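Local coordinates for protein alpha-toxin (Clostridium novyi, PDB 2VK9) that is a large clostridial toxin, modelled here as its catalytic domain, which combines a GT-A-type fold with an N-terminal helical region, at residues F132-S137 with A236-T241; L138-L143 with D203-F208; A266-R271 with F384-I389. All blocks are in the same frame, centred on the assembly; numbering follows the deposited sequence.

Contact 1 of 3, residues F132-S137 with A236-T241; sequences FYDKNS and ATDINT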
# COMPACT_ATOMS: atom_id res chain seq x y z
N PHE A 132 11.45 11.86 -0.93
CA PHE A 132 12.50 10.89 -1.08
C PHE A 132 12.55 10.42 -2.51
O PHE A 132 11.52 10.19 -3.12
CB PHE A 132 12.26 9.72 -0.13
CG PHE A 132 12.53 10.06 1.30
CD1 PHE A 132 11.50 10.47 2.14
CD2 PHE A 132 13.82 9.99 1.81
CE1 PHE A 132 11.76 10.80 3.47
CE2 PHE A 132 14.08 10.31 3.15
CZ PHE A 132 13.05 10.72 3.97
N TYR A 133 13.75 10.30 -3.04
CA TYR A 133 13.94 9.75 -4.36
C TYR A 133 15.23 8.94 -4.43
O TYR A 133 16.04 8.97 -3.50
CB TYR A 133 13.94 10.86 -5.39
CG TYR A 133 15.26 11.56 -5.61
CD1 TYR A 133 15.84 12.34 -4.61
CD2 TYR A 133 15.91 11.48 -6.84
CE1 TYR A 133 17.03 13.00 -4.81
CE2 TYR A 133 17.11 12.15 -7.07
CZ TYR A 133 17.67 12.91 -6.05
OH TYR A 133 18.86 13.57 -6.26
N ASP A 134 15.41 8.21 -5.52
CA ASP A 134 16.57 7.38 -5.68
C ASP A 134 17.40 7.89 -6.86
O ASP A 134 17.13 7.57 -8.04
CB ASP A 134 16.16 5.92 -5.87
CG ASP A 134 17.33 4.98 -5.88
OD1 ASP A 134 18.46 5.42 -6.15
OD2 ASP A 134 17.12 3.78 -5.61
N LYS A 135 18.41 8.68 -6.51
CA LYS A 135 19.31 9.32 -7.46
C LYS A 135 19.94 8.30 -8.39
O LYS A 135 20.19 8.58 -9.56
CB LYS A 135 20.41 10.06 -6.69
CG LYS A 135 21.34 10.87 -7.53
CD LYS A 135 22.51 11.37 -6.71
CE LYS A 135 23.19 12.52 -7.43
NZ LYS A 135 24.64 12.64 -7.08
N ASN A 136 20.18 7.10 -7.86
CA ASN A 136 20.88 6.08 -8.61
C ASN A 136 20.00 5.31 -9.57
O ASN A 136 20.50 4.56 -10.42
CB ASN A 136 21.61 5.12 -7.66
CG ASN A 136 22.90 5.70 -7.13
OD1 ASN A 136 23.61 5.04 -6.39
ND2 ASN A 136 23.23 6.93 -7.52
N SER A 137 18.68 5.49 -9.45
CA SER A 137 17.75 4.75 -10.28
C SER A 137 16.65 5.69 -10.76
O SER A 137 15.56 5.77 -10.16
CB SER A 137 17.19 3.56 -9.51
OG SER A 137 16.14 3.96 -8.67
N ALA A 236 14.86 17.43 -2.90
CA ALA A 236 14.57 16.04 -2.59
C ALA A 236 15.75 15.42 -1.87
O ALA A 236 16.89 15.80 -2.11
CB ALA A 236 14.26 15.28 -3.84
N THR A 237 15.48 14.48 -0.98
CA THR A 237 16.55 13.78 -0.31
C THR A 237 16.79 12.45 -1.02
O THR A 237 15.85 11.74 -1.37
CB THR A 237 16.28 13.61 1.23
OG1 THR A 237 15.25 12.66 1.44
CG2 THR A 237 15.84 14.92 1.86
N ASP A 238 18.05 12.14 -1.26
CA ASP A 238 18.44 10.90 -1.91
C ASP A 238 18.49 9.78 -0.87
O ASP A 238 19.06 9.97 0.20
CB ASP A 238 19.81 11.09 -2.55
CG ASP A 238 20.32 9.85 -3.25
OD1 ASP A 238 19.51 8.95 -3.61
OD2 ASP A 238 21.55 9.78 -3.46
N ILE A 239 17.91 8.63 -1.20
CA ILE A 239 17.84 7.50 -0.26
C ILE A 239 19.15 6.72 -0.15
O ILE A 239 19.44 6.15 0.90
CB ILE A 239 16.63 6.56 -0.52
CG1 ILE A 239 16.66 5.94 -1.92
CG2 ILE A 239 15.33 7.31 -0.35
CD1 ILE A 239 17.10 4.51 -1.95
N ASN A 240 19.94 6.71 -1.23
CA ASN A 240 21.25 6.05 -1.25
C ASN A 240 22.21 6.56 -0.18
O ASN A 240 23.18 5.89 0.18
CB ASN A 240 21.93 6.25 -2.60
CG ASN A 240 21.15 5.64 -3.73
OD1 ASN A 240 20.38 6.32 -4.40
ND2 ASN A 240 21.32 4.34 -3.95
N THR A 241 21.92 7.76 0.32
CA THR A 241 22.85 8.50 1.14
C THR A 241 22.38 8.57 2.60
O THR A 241 22.95 9.28 3.43
CB THR A 241 23.11 9.90 0.50
OG1 THR A 241 24.41 10.36 0.88
CG2 THR A 241 22.04 10.92 0.89

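Contact 2 of 3, residues L138-L143 with D203-F208; sequences LLVNTL and DIIINF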
# COMPACT_ATOMS: atom_id res chain seq x y z
N LEU A 138 16.96 6.41 -11.84
CA LEU A 138 16.11 7.48 -12.34
C LEU A 138 15.64 7.15 -13.75
O LEU A 138 15.02 7.98 -14.43
CB LEU A 138 16.89 8.79 -12.36
CG LEU A 138 17.07 9.55 -11.05
CD1 LEU A 138 18.27 10.46 -11.14
CD2 LEU A 138 15.84 10.35 -10.79
N LEU A 139 15.97 5.94 -14.18
CA LEU A 139 15.69 5.51 -15.53
C LEU A 139 14.81 4.27 -15.55
O LEU A 139 14.60 3.67 -16.60
CB LEU A 139 16.99 5.23 -16.26
CG LEU A 139 17.92 6.40 -16.57
CD1 LEU A 139 19.17 5.85 -17.24
CD2 LEU A 139 17.22 7.44 -17.44
N VAL A 140 14.29 3.90 -14.38
CA VAL A 140 13.50 2.69 -14.25
C VAL A 140 12.22 2.80 -15.09
O VAL A 140 11.83 1.86 -15.79
CB VAL A 140 13.16 2.37 -12.79
CG1 VAL A 140 12.49 1.02 -12.69
CG2 VAL A 140 14.43 2.39 -11.94
N ASN A 141 11.59 3.96 -15.04
CA ASN A 141 10.42 4.22 -15.84
C ASN A 141 10.71 4.11 -17.34
O ASN A 141 9.93 3.51 -18.08
CB ASN A 141 9.86 5.59 -15.50
CG ASN A 141 8.64 5.91 -16.30
OD1 ASN A 141 7.63 5.22 -16.23
ND2 ASN A 141 8.73 6.97 -17.10
N THR A 142 11.82 4.69 -17.79
CA THR A 142 12.27 4.55 -19.18
C THR A 142 12.54 3.08 -19.52
O THR A 142 12.20 2.63 -20.62
CB THR A 142 13.50 5.43 -19.49
OG1 THR A 142 13.06 6.75 -19.80
CG2 THR A 142 14.31 4.90 -20.67
N LEU A 143 13.14 2.36 -18.59
CA LEU A 143 13.41 0.93 -18.77
C LEU A 143 12.12 0.12 -18.94
O LEU A 143 12.05 -0.70 -19.85
CB LEU A 143 14.24 0.36 -17.61
CG LEU A 143 14.38 -1.17 -17.60
CD1 LEU A 143 15.20 -1.66 -18.78
CD2 LEU A 143 14.97 -1.67 -16.29
N ASP A 203 23.24 2.97 -14.29
CA ASP A 203 24.36 2.55 -15.12
C ASP A 203 24.07 1.21 -15.77
O ASP A 203 24.35 1.01 -16.95
CB ASP A 203 25.66 2.49 -14.32
CG ASP A 203 26.14 3.88 -13.85
OD1 ASP A 203 25.97 4.88 -14.61
OD2 ASP A 203 26.69 3.96 -12.72
N ILE A 204 23.46 0.31 -15.00
CA ILE A 204 23.09 -1.02 -15.48
C ILE A 204 22.02 -0.92 -16.56
O ILE A 204 22.08 -1.60 -17.59
CB ILE A 204 22.62 -1.91 -14.33
CG1 ILE A 204 23.77 -2.11 -13.34
CG2 ILE A 204 22.10 -3.24 -14.85
CD1 ILE A 204 23.39 -2.76 -12.04
N ILE A 205 21.05 -0.05 -16.34
CA ILE A 205 20.03 0.17 -17.34
C ILE A 205 20.65 0.72 -18.62
O ILE A 205 20.42 0.16 -19.69
CB ILE A 205 18.90 1.07 -16.82
CG1 ILE A 205 18.14 0.36 -15.69
CG2 ILE A 205 17.95 1.43 -17.96
CD1 ILE A 205 17.14 1.23 -14.98
N ILE A 206 21.48 1.76 -18.51
CA ILE A 206 22.14 2.35 -19.69
C ILE A 206 22.90 1.28 -20.47
O ILE A 206 22.88 1.27 -21.69
CB ILE A 206 23.09 3.53 -19.31
CG1 ILE A 206 22.27 4.71 -18.82
CG2 ILE A 206 23.93 3.98 -20.51
CD1 ILE A 206 23.09 5.82 -18.25
N ASN A 207 23.54 0.37 -19.75
CA ASN A 207 24.24 -0.74 -20.37
C ASN A 207 23.27 -1.64 -21.14
O ASN A 207 23.51 -1.99 -22.31
CB ASN A 207 24.98 -1.55 -19.31
CG ASN A 207 26.17 -2.31 -19.87
OD1 ASN A 207 26.00 -3.26 -20.63
ND2 ASN A 207 27.38 -1.90 -19.49
N PHE A 208 22.17 -1.99 -20.48
CA PHE A 208 21.18 -2.90 -21.02
C PHE A 208 20.48 -2.34 -22.26
O PHE A 208 20.33 -3.03 -23.26
CB PHE A 208 20.15 -3.23 -19.94
CG PHE A 208 19.04 -4.12 -20.39
CD1 PHE A 208 19.27 -5.48 -20.62
CD2 PHE A 208 17.76 -3.60 -20.57
CE1 PHE A 208 18.24 -6.31 -21.04
CE2 PHE A 208 16.72 -4.42 -20.99
CZ PHE A 208 16.96 -5.78 -21.23

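Contact 3 of 3, residues A266-R271 with F384-I389; sequences ASDILR and FSNAFI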
# COMPACT_ATOMS: atom_id res chain seq x y z
N ALA A 266 8.05 -0.94 -5.43
CA ALA A 266 9.27 -0.43 -4.85
C ALA A 266 8.93 0.63 -3.81
O ALA A 266 9.47 0.65 -2.71
CB ALA A 266 10.15 0.16 -5.93
N SER A 267 7.99 1.49 -4.18
CA SER A 267 7.61 2.62 -3.34
C SER A 267 6.76 2.16 -2.16
O SER A 267 6.62 2.88 -1.18
CB SER A 267 6.87 3.66 -4.19
OG SER A 267 6.31 4.69 -3.39
N ASP A 268 6.19 0.96 -2.26
CA ASP A 268 5.45 0.37 -1.16
C ASP A 268 6.43 -0.11 -0.11
O ASP A 268 6.21 0.03 1.08
CB ASP A 268 4.63 -0.81 -1.63
CG ASP A 268 3.28 -0.40 -2.23
OD1 ASP A 268 2.91 0.81 -2.14
OD2 ASP A 268 2.60 -1.30 -2.79
N ILE A 269 7.53 -0.69 -0.58
CA ILE A 269 8.58 -1.13 0.32
C ILE A 269 9.23 0.08 1.00
O ILE A 269 9.31 0.15 2.23
CB ILE A 269 9.60 -2.02 -0.44
CG1 ILE A 269 8.86 -3.22 -1.03
CG2 ILE A 269 10.74 -2.48 0.48
CD1 ILE A 269 9.65 -3.98 -2.02
N LEU A 270 9.66 1.05 0.20
CA LEU A 270 10.39 2.21 0.69
C LEU A 270 9.59 2.95 1.77
O LEU A 270 10.13 3.33 2.81
CB LEU A 270 10.79 3.11 -0.47
CG LEU A 270 11.74 4.29 -0.24
CD1 LEU A 270 13.00 3.84 0.48
CD2 LEU A 270 12.08 4.94 -1.56
N ARG A 271 8.30 3.12 1.51
CA ARG A 271 7.31 3.67 2.44
C ARG A 271 7.51 3.16 3.87
O ARG A 271 7.55 3.93 4.84
CB ARG A 271 5.97 3.14 1.97
CG ARG A 271 4.76 3.92 2.30
CD ARG A 271 3.64 3.42 1.41
NE ARG A 271 4.06 3.51 0.02
CZ ARG A 271 3.28 3.85 -1.00
NH1 ARG A 271 1.99 4.13 -0.80
NH2 ARG A 271 3.80 3.90 -2.21
N PHE A 384 -8.96 -0.05 3.36
CA PHE A 384 -7.62 0.46 3.63
C PHE A 384 -6.88 0.78 2.34
O PHE A 384 -6.92 0.02 1.38
CB PHE A 384 -6.77 -0.55 4.41
CG PHE A 384 -7.06 -0.60 5.88
CD1 PHE A 384 -7.29 0.56 6.62
CD2 PHE A 384 -7.05 -1.82 6.55
CE1 PHE A 384 -7.54 0.49 7.99
CE2 PHE A 384 -7.30 -1.89 7.93
CZ PHE A 384 -7.55 -0.73 8.64
N SER A 385 -6.22 1.93 2.33
CA SER A 385 -5.29 2.32 1.29
C SER A 385 -3.96 2.63 1.96
O SER A 385 -3.94 3.15 3.08
CB SER A 385 -5.79 3.56 0.57
OG SER A 385 -4.91 3.93 -0.47
N ASN A 386 -2.85 2.31 1.30
CA ASN A 386 -1.54 2.65 1.84
C ASN A 386 -1.00 3.98 1.31
O ASN A 386 0.21 4.23 1.32
CB ASN A 386 -0.55 1.49 1.63
CG ASN A 386 -0.19 1.28 0.18
OD1 ASN A 386 -0.98 1.56 -0.72
ND2 ASN A 386 1.02 0.76 -0.07
N ALA A 387 -1.91 4.84 0.87
CA ALA A 387 -1.58 6.16 0.33
C ALA A 387 -1.34 7.21 1.41
O ALA A 387 -0.72 8.24 1.15
CB ALA A 387 -2.66 6.62 -0.60
N PHE A 388 -1.85 6.95 2.62
CA PHE A 388 -1.69 7.85 3.76
C PHE A 388 -1.56 7.00 5.02
O PHE A 388 -2.50 6.29 5.40
CB PHE A 388 -2.91 8.77 3.85
CG PHE A 388 -2.75 9.91 4.82
CD1 PHE A 388 -2.16 11.10 4.42
CD2 PHE A 388 -3.24 9.81 6.11
CE1 PHE A 388 -2.03 12.17 5.31
CE2 PHE A 388 -3.11 10.88 6.99
CZ PHE A 388 -2.51 12.05 6.59
N ILE A 389 -0.38 7.07 5.64
CA ILE A 389 -0.05 6.25 6.80
C ILE A 389 0.53 7.12 7.90
O ILE A 389 1.43 7.92 7.66
CB ILE A 389 1.03 5.21 6.45
CG1 ILE A 389 0.70 4.46 5.15
CG2 ILE A 389 1.25 4.24 7.60
CD1 ILE A 389 1.90 3.69 4.59

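Contact 1 of 3, residues F132-S137 with A236-T241
F132 and Y133, at the end of strand 128-133, pair in parallel with T237 and D238: Y133 N donates to T237 O at 3.0 Å, and Y133 O accepts from I239 N at 3.0 Å. One face carries F132 and T237, whose OG1 lies beside CD2 and CE2 of the F132 ring, while I239 CG2 packs 3.8 Å from F132 CD2. On the other face Y133 CD1 lies 3.4 Å from A236 CB, and the hydroxyl OH is hydrogen-bonded to N228 OD1 of helix 217-234. Strand 237-238 is an outermost strand of the mixed GT-A-type sheet, reached from its parallel neighbour 128-133 by a long crossover of helices and loops with no strand of its own. Beyond Y133 the chain makes a type I beta turn, D134 to S137, with S137 N bonded to D134 O. D238 CG, anti to its backbone N (chi1 179°), faces this turn; OD1 accepts at 3.1 Å from K135 N, which donates from well above the carboxylate plane (55° out), and both carboxylate oxygens lie against K135 CB. D134 OD1 accepts from N136 N in an Asx turn, whereas D134 OD2 bonds Y253 OH and lies 3.7 Å from I239 CD1.

Contact 2 of 3, residues L138-L143 with D203-F208
I205 meets L139, V140 and L143 with different parts of its side chain, and it gives the larger part of its own helix's share of this apolar contact. Its gamma methyl CG2 lies 3.9 Å from L143 CB, and CG1 is 3.8 Å from L143 CD2. With CG1 anti to its own carbonyl carbon and the chain extended beyond it (chi2 172°), CD1 is carried forward to the first turn of helix 140-157. There I205 CD1 rests 3.9 Å from the backbone C of L139, the N-cap residue, and 4.2 Å from V140 CG2. I206 comes next and lies beside I205 on the L139 side. Its CG1 is 3.7 Å from L139 CD1, the two side chains meeting obliquely, and I206 also touches I217, N221 and K224 of helix 217-234. Three residues after I205, F208 reaches L143. L143 has CG anti to its backbone N (chi1 171°); from there CD2 meets I205, whereas CD1 touches the F208 ring at CD2, 3.7 Å away, and at CE2. L188 of helix 173-195 packs on both L143 and F208. No hydrogen bond joins the two segments. The arrangement is helix-to-helix hydrophobic packing, in which the start of helix 140-157 is set against helix 201-213 within the mainly helical stretch that links the neighbouring parallel strands 128-133 and 237-238 of the GT-A-type sheet.

Contact 3 of 3, residues A266-R271 with F384-I389
R271 reaches from helix 263-278 to N386 and I389, its CB already directed at that corner of the chain. CG and CD both lie against I389 CD1, at 3.7 and 3.6 Å, so the aliphatic half of the arginine packs on isoleucine, the two side chains crossing at about a right angle. CD also passes 3.5 Å from N386 O. The chain then bends (chi3 -55°), bringing NE round to its own helix, where it donates to S267 O at 2.9 Å. That oxygen also accepts from the backbone N of R271, the two donors approaching from opposite faces of its plane. At the tip, NH2 bonds S267 OG at 2.9 Å, which together with NE gives a side-on grip on S267. NH1 points the other way and donates to N386 O at 2.8 Å (153° at the hydrogen); the oxygen lies in the guanidinium plane, but NH1 sits well above the carbonyl plane. D268 OD1 covers one guanidinium face over its centre, 3.2 Å from NH2, as a salt bridge of charge alone. The same oxygen accepts a weak bond from N386 ND2 at 2.8 Å, while D268 OD2 is bonded to S475 OG. N386 ND2 lies over that same face, its amide turned only 14° from the guanidinium. These buried polar groups join a helix to the corner in strand 382-391, where the backbone of A387 is hydrogen-bonded to that of D284, by sequence probably the first aspartate of the DXD motif characteristic of GT-A folds.

How the contacts relate
From the N terminus, the chain runs along strand 128-133 into the first half of contact 1, then through a turn to L138, where contact 2 begins, and into helix 140-157. Contact 2 closes first, when helix 201-213 returns, and is therefore nested inside the loop that contact 1 closes at strand 237-238. Y133 and L138 touch where the two join. Contact 3 follows in series, its loop running from helix 263-278 to strand 382-391. Contacts 1 and 3 both reach the mixed sheet and touch through I239 and L270, their centres about 17 Å apart. Contact 2, about 24 Å from contact 3 between centres, joins helix to helix away from the sheet's pairing.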